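Local coordinates for exodeoxyribonuclease III (PDB 5J8N), which probably acts as a magnesium-dependent DNA repair nuclease, cutting at abasic sites and trimming double-stranded DNA from its 3' ends, at residues Val152-His156 against Trp219-Tyr223; Ile159-Arg163 against Asn216-Arg220. The protein carries 3 engineered substitutions. All coordinates share one frame. Where two conformers were deposited one is given. Residue numbers count along the deposited sequence, not the author numbering.

Contact 1 (Val152-His156 against Trp219-Tyr223)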
loop_
_atom_site.group_PDB
_atom_site.type_symbol
_atom_site.label_atom_id
_atom_site.label_comp_id
_atom_site.label_asym_id
_atom_site.label_seq_id
_atom_site.Cartn_x
_atom_site.Cartn_y
_atom_site.Cartn_z
ATOM N N VAL A 152 -2.583 -2.413 -4.161
ATOM C CA VAL A 152 -2.541 -2.332 -5.625
ATOM C C VAL A 152 -3.911 -2.718 -6.192
ATOM O O VAL A 152 -4.203 -2.436 -7.360
ATOM C CB VAL A 152 -1.408 -3.264 -6.102
ATOM C CG1 VAL A 152 -1.347 -3.379 -7.628
ATOM C CG2 VAL A 152 -0.077 -2.750 -5.541
ATOM N N ASN A 153 -4.750 -3.411 -5.407
ATOM C CA ASN A 153 -6.073 -3.849 -5.878
ATOM C C ASN A 153 -5.996 -4.786 -7.081
ATOM O O ASN A 153 -6.989 -4.940 -7.808
ATOM C CB ASN A 153 -7.016 -2.649 -6.158
ATOM C CG ASN A 153 -7.912 -2.347 -4.979
ATOM O OD1 ASN A 153 -8.566 -3.247 -4.456
ATOM N ND2 ASN A 153 -7.876 -1.104 -4.494
ATOM N N THR A 154 -4.856 -5.493 -7.202
ATOM C CA THR A 154 -4.672 -6.534 -8.215
ATOM C C THR A 154 -3.814 -7.638 -7.646
ATOM O O THR A 154 -2.842 -7.329 -6.919
ATOM C CB THR A 154 -3.970 -5.947 -9.499
ATOM O OG1 THR A 154 -4.806 -4.922 -10.057
ATOM C CG2 THR A 154 -3.769 -7.015 -10.575
ATOM N N ALA A 155 -4.191 -8.894 -7.923
ATOM C CA ALA A 155 -3.360 -10.061 -7.626
ATOM C C ALA A 155 -2.537 -10.341 -8.874
ATOM O O ALA A 155 -3.092 -10.571 -9.945
ATOM C CB ALA A 155 -4.271 -11.281 -7.254
ATOM N N HIS A 156 -1.204 -10.337 -8.719
ATOM C CA HIS A 156 -0.342 -10.319 -9.897
ATOM C C HIS A 156 -0.445 -11.609 -10.700
ATOM O O HIS A 156 -0.663 -11.589 -11.934
ATOM C CB HIS A 156 1.095 -10.073 -9.439
ATOM C CG HIS A 156 2.056 -9.892 -10.557
ATOM N ND1 HIS A 156 3.423 -9.901 -10.352
ATOM C CD2 HIS A 156 1.868 -9.731 -11.887
ATOM C CE1 HIS A 156 4.030 -9.741 -11.519
ATOM N NE2 HIS A 156 3.113 -9.634 -12.465
ATOM N N TRP A 219 -6.740 -13.103 -1.437
ATOM C CA TRP A 219 -6.017 -12.494 -2.567
ATOM C C TRP A 219 -4.859 -11.742 -2.000
ATOM O O TRP A 219 -5.029 -11.102 -0.958
ATOM C CB TRP A 219 -6.919 -11.503 -3.328
ATOM C CG TRP A 219 -8.181 -11.986 -3.938
ATOM C CD1 TRP A 219 -9.181 -12.728 -3.361
ATOM C CD2 TRP A 219 -8.642 -11.637 -5.248
ATOM N NE1 TRP A 219 -10.223 -12.893 -4.252
ATOM C CE2 TRP A 219 -9.915 -12.225 -5.413
ATOM C CE3 TRP A 219 -8.083 -10.881 -6.301
ATOM C CZ2 TRP A 219 -10.664 -12.076 -6.593
ATOM C CZ3 TRP A 219 -8.846 -10.730 -7.495
ATOM C CH2 TRP A 219 -10.116 -11.324 -7.609
ATOM N N ARG A 220 -3.715 -11.712 -2.681
ATOM C CA ARG A 220 -2.625 -10.807 -2.295
ATOM C C ARG A 220 -2.762 -9.529 -3.109
ATOM O O ARG A 220 -2.419 -9.485 -4.301
ATOM C CB ARG A 220 -1.266 -11.472 -2.518
ATOM C CG ARG A 220 -0.163 -10.719 -1.778
ATOM C CD ARG A 220 1.161 -11.533 -1.743
ATOM N NE ARG A 220 1.698 -11.740 -3.108
ATOM C CZ ARG A 220 2.713 -11.054 -3.653
ATOM N NH1 ARG A 220 3.108 -11.327 -4.912
ATOM N NH2 ARG A 220 3.396 -10.131 -2.967
ATOM N N LEU A 221 -3.341 -8.516 -2.473
ATOM C CA LEU A 221 -3.586 -7.200 -3.085
ATOM C C LEU A 221 -2.619 -6.142 -2.610
ATOM O O LEU A 221 -2.565 -5.063 -3.202
ATOM C CB LEU A 221 -5.005 -6.708 -2.753
ATOM C CG LEU A 221 -6.120 -7.695 -3.156
ATOM C CD1 LEU A 221 -7.469 -7.101 -2.826
ATOM C CD2 LEU A 221 -6.047 -7.975 -4.679
ATOM N N ASP A 222 -1.908 -6.436 -1.508
ATOM C CA ASP A 222 -1.066 -5.433 -0.844
ATOM C C ASP A 222 0.363 -5.845 -0.993
ATOM O O ASP A 222 0.715 -7.019 -0.786
ATOM C CB ASP A 222 -1.461 -5.331 0.642
ATOM C CG ASP A 222 -2.904 -4.970 0.771
ATOM O OD1 ASP A 222 -3.226 -3.759 0.663
ATOM O OD2 ASP A 222 -3.735 -5.893 0.904
ATOM N N TYR A 223 1.230 -4.870 -1.305
ATOM C CA TYR A 223 2.612 -5.143 -1.692
ATOM C C TYR A 223 3.540 -4.066 -1.148
ATOM O O TYR A 223 3.093 -2.942 -0.860
ATOM C CB TYR A 223 2.748 -5.122 -3.218
ATOM C CG TYR A 223 1.892 -6.075 -4.015
ATOM C CD1 TYR A 223 0.530 -5.825 -4.216
ATOM C CD2 TYR A 223 2.472 -7.171 -4.664
ATOM C CE1 TYR A 223 -0.259 -6.675 -4.980
ATOM C CE2 TYR A 223 1.685 -8.058 -5.437
ATOM C CZ TYR A 223 0.330 -7.753 -5.605
ATOM O OH TYR A 223 -0.407 -8.590 -6.419
#
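The Y223 side chain reaches into the bend of V152-H156. Its chi1 is m (-58°), with CA-to-CB pointing toward that segment, and this brings the hydroxyl to the backbone of T154 and H156. Y223 OH donates to T154 O at 2.8 Å. The same OH takes a weak hydrogen bond from H156 N at 3.0 Å. V152, in the t rotamer, sets CG2 3.4 Å from Y223 CD1. V152 N also donates to L221 O at 2.8 Å. This is the catalytic end of the DNase I-like fold, where the loop after strand 146-149 meets strand 218-227. N153 and D222, both predicted catalytic residues, turn CA-to-CB away from the partner segment. N153 ND2 is hydrogen-bonded to F112 O. D222 OD2 is hydrogen-bonded to H248 ND1, a pairing consistent with a role in catalysis. L221, with chi1 m and chi2 t, brings CD2 to 3.7 Å from T154 C. A155 CB packs 3.9 Å from W219 CE3.

Contact 2 (Ile159-Arg163 against Asn216-Arg220)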
loop_
_atom_site.group_PDB
_atom_site.type_symbol
_atom_site.label_atom_id
_atom_site.label_comp_id
_atom_site.label_asym_id
_atom_site.label_seq_id
_atom_site.Cartn_x
_atom_site.Cartn_y
_atom_site.Cartn_z
ATOM N N ILE A 159 -0.776 -17.590 -8.462
ATOM C CA ILE A 159 -0.409 -17.980 -7.102
ATOM C C ILE A 159 -0.837 -16.899 -6.094
ATOM O O ILE A 159 -0.848 -17.176 -4.876
ATOM C CB ILE A 159 1.112 -18.255 -7.011
ATOM C CG1 ILE A 159 1.509 -19.050 -5.787
ATOM C CG2 ILE A 159 1.956 -17.005 -7.163
ATOM C CD1 ILE A 159 2.974 -19.380 -5.796
ATOM N N ASP A 160 -1.187 -15.688 -6.571
ATOM C CA ASP A 160 -1.545 -14.603 -5.660
ATOM C C ASP A 160 -3.019 -14.573 -5.269
ATOM O O ASP A 160 -3.448 -13.654 -4.580
ATOM C CB ASP A 160 -1.123 -13.278 -6.264
ATOM C CG ASP A 160 0.375 -13.180 -6.382
ATOM O OD1 ASP A 160 1.028 -13.388 -5.325
ATOM O OD2 ASP A 160 0.929 -12.929 -7.478
ATOM N N LEU A 161 -3.808 -15.572 -5.631
ATOM C CA LEU A 161 -5.149 -15.692 -5.059
ATOM C C LEU A 161 -5.574 -17.140 -5.009
ATOM O O LEU A 161 -5.045 -17.996 -5.717
ATOM C CB LEU A 161 -6.205 -14.828 -5.816
ATOM C CG LEU A 161 -6.684 -15.276 -7.200
ATOM C CD1 LEU A 161 -7.892 -14.390 -7.659
ATOM C CD2 LEU A 161 -5.531 -15.134 -8.229
ATOM N N ALA A 162 -6.531 -17.431 -4.125
ATOM C CA ALA A 162 -6.953 -18.801 -3.938
ATOM C C ALA A 162 -7.791 -19.374 -5.071
ATOM O O ALA A 162 -7.739 -20.583 -5.286
ATOM C CB ALA A 162 -7.745 -18.943 -2.617
ATOM N N ARG A 163 -8.575 -18.541 -5.751
ATOM C CA ARG A 163 -9.475 -19.016 -6.790
ATOM C C ARG A 163 -9.260 -18.284 -8.092
ATOM O O ARG A 163 -10.164 -17.557 -8.563
ATOM C CB ARG A 163 -10.917 -18.844 -6.326
ATOM C CG ARG A 163 -11.183 -19.459 -4.949
ATOM C CD ARG A 163 -11.227 -20.973 -4.980
ATOM N NE ARG A 163 -12.149 -21.452 -3.947
ATOM C CZ ARG A 163 -11.782 -22.058 -2.823
ATOM N NH1 ARG A 163 -10.501 -22.287 -2.579
ATOM N NH2 ARG A 163 -12.705 -22.433 -1.946
ATOM N N ASN A 216 -9.000 -19.210 4.427
ATOM C CA ASN A 216 -7.930 -18.620 3.610
ATOM C C ASN A 216 -8.292 -18.501 2.136
ATOM O O ASN A 216 -7.440 -18.688 1.257
ATOM C CB ASN A 216 -6.617 -19.410 3.776
ATOM C CG ASN A 216 -5.395 -18.536 3.415
ATOM O OD1 ASN A 216 -5.429 -17.310 3.591
ATOM N ND2 ASN A 216 -4.327 -19.153 2.939
ATOM N N VAL A 217 -9.535 -18.128 1.858
ATOM C CA VAL A 217 -9.895 -17.847 0.471
ATOM C C VAL A 217 -9.554 -16.399 0.229
ATOM O O VAL A 217 -10.422 -15.512 0.388
ATOM C CB VAL A 217 -11.379 -18.125 0.209
ATOM C CG1 VAL A 217 -11.707 -17.930 -1.271
ATOM C CG2 VAL A 217 -11.712 -19.567 0.602
ATOM N N GLY A 218 -8.309 -16.131 -0.143
ATOM C CA GLY A 218 -7.791 -14.789 -0.148
ATOM C C GLY A 218 -7.162 -14.367 -1.452
ATOM O O GLY A 218 -7.038 -15.182 -2.408
ATOM N N TRP A 219 -6.740 -13.103 -1.437
ATOM C CA TRP A 219 -6.017 -12.494 -2.567
ATOM C C TRP A 219 -4.859 -11.742 -2.000
ATOM O O TRP A 219 -5.029 -11.102 -0.958
ATOM C CB TRP A 219 -6.919 -11.503 -3.328
ATOM C CG TRP A 219 -8.181 -11.986 -3.938
ATOM C CD1 TRP A 219 -9.181 -12.728 -3.361
ATOM C CD2 TRP A 219 -8.642 -11.637 -5.248
ATOM N NE1 TRP A 219 -10.223 -12.893 -4.252
ATOM C CE2 TRP A 219 -9.915 -12.225 -5.413
ATOM C CE3 TRP A 219 -8.083 -10.881 -6.301
ATOM C CZ2 TRP A 219 -10.664 -12.076 -6.593
ATOM C CZ3 TRP A 219 -8.846 -10.730 -7.495
ATOM C CH2 TRP A 219 -10.116 -11.324 -7.609
ATOM N N ARG A 220 -3.715 -11.712 -2.681
ATOM C CA ARG A 220 -2.625 -10.807 -2.295
ATOM C C ARG A 220 -2.762 -9.529 -3.109
ATOM O O ARG A 220 -2.419 -9.485 -4.301
ATOM C CB ARG A 220 -1.266 -11.472 -2.518
ATOM C CG ARG A 220 -0.163 -10.719 -1.778
ATOM C CD ARG A 220 1.161 -11.533 -1.743
ATOM N NE ARG A 220 1.698 -11.740 -3.108
ATOM C CZ ARG A 220 2.713 -11.054 -3.653
ATOM N NH1 ARG A 220 3.108 -11.327 -4.912
ATOM N NH2 ARG A 220 3.396 -10.131 -2.967
HETATM O O HOH W 1 3.657 -13.207 -7.302
HETATM O O HOH W 2 -9.512 -16.230 -4.340
#
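A leucine methyl sits almost exactly over the centre of a tryptophan ring. L161 CD1 is 3.5 Å from the centroid of the six-membered ring of W219 and only 2° off the ring normal, a CH-pi contact. With chi1 p and chi2 t, L161 places CD1 there. The W219 ring also meets that of W205 edge-to-face (T-shaped).

The backbones form a single beta bridge between L161 and W219. R220 N donates to D160 O at 2.7 Å, and A162 N donates to G218 O at 2.9 Å. L161 CA adds a CA-H...O contact to G218 O at 3.3 Å. Thus a piece of the loop before helix 175-186 is joined to the start of strand 218-227 in the DNase I-like fold. V217, just before the bridge, centres an inverse gamma turn. A162 CB lies 4.3 Å from V217 CG1, and V217 CG2 lies over one face of the R163 guanidinium, 4.0 Å from R163 NH2. Water 2 accepts from R163 N at 2.9 Å and donates weakly to G218 O at 3.3 Å.

At the other end is a salt bridge. R220 NE and NH1 both donate to D160 OD1, at 2.8 and 3.0 Å. D160 OD1 also pairs with R194, and R220 NH1 with D191. Water 1 donates to D160 OD2 at 2.7 Å and weakly accepts from R220 NH1 at 3.1 Å. The buried charges of D160 and R220 are therefore balanced within a wider ionic network that reaches helix 192-196.

In the fold
From the N terminus, the chain reaches strand 146-149 and then enters a long loop. This loop holds V152-H156 of contact 1, then I159-R163 of contact 2. After helices 175-186 and 192-196 the chain comes back. It passes N216-R220 first and then W219-Y223, along strand 218-227. Contact 1 therefore closes the outer loop, and contact 2 closes the inner one nested inside it. Both fasten the loop between strand 146-149 and helix 175-186 to strand 218-227. They share W219 and R220, and their centres are about 9 Å apart. They also touch directly: A155 CB is 3.7 Å from D160 O. Contact 1 lies nearer the predicted catalytic residues. Contact 2 continues the join toward the surface.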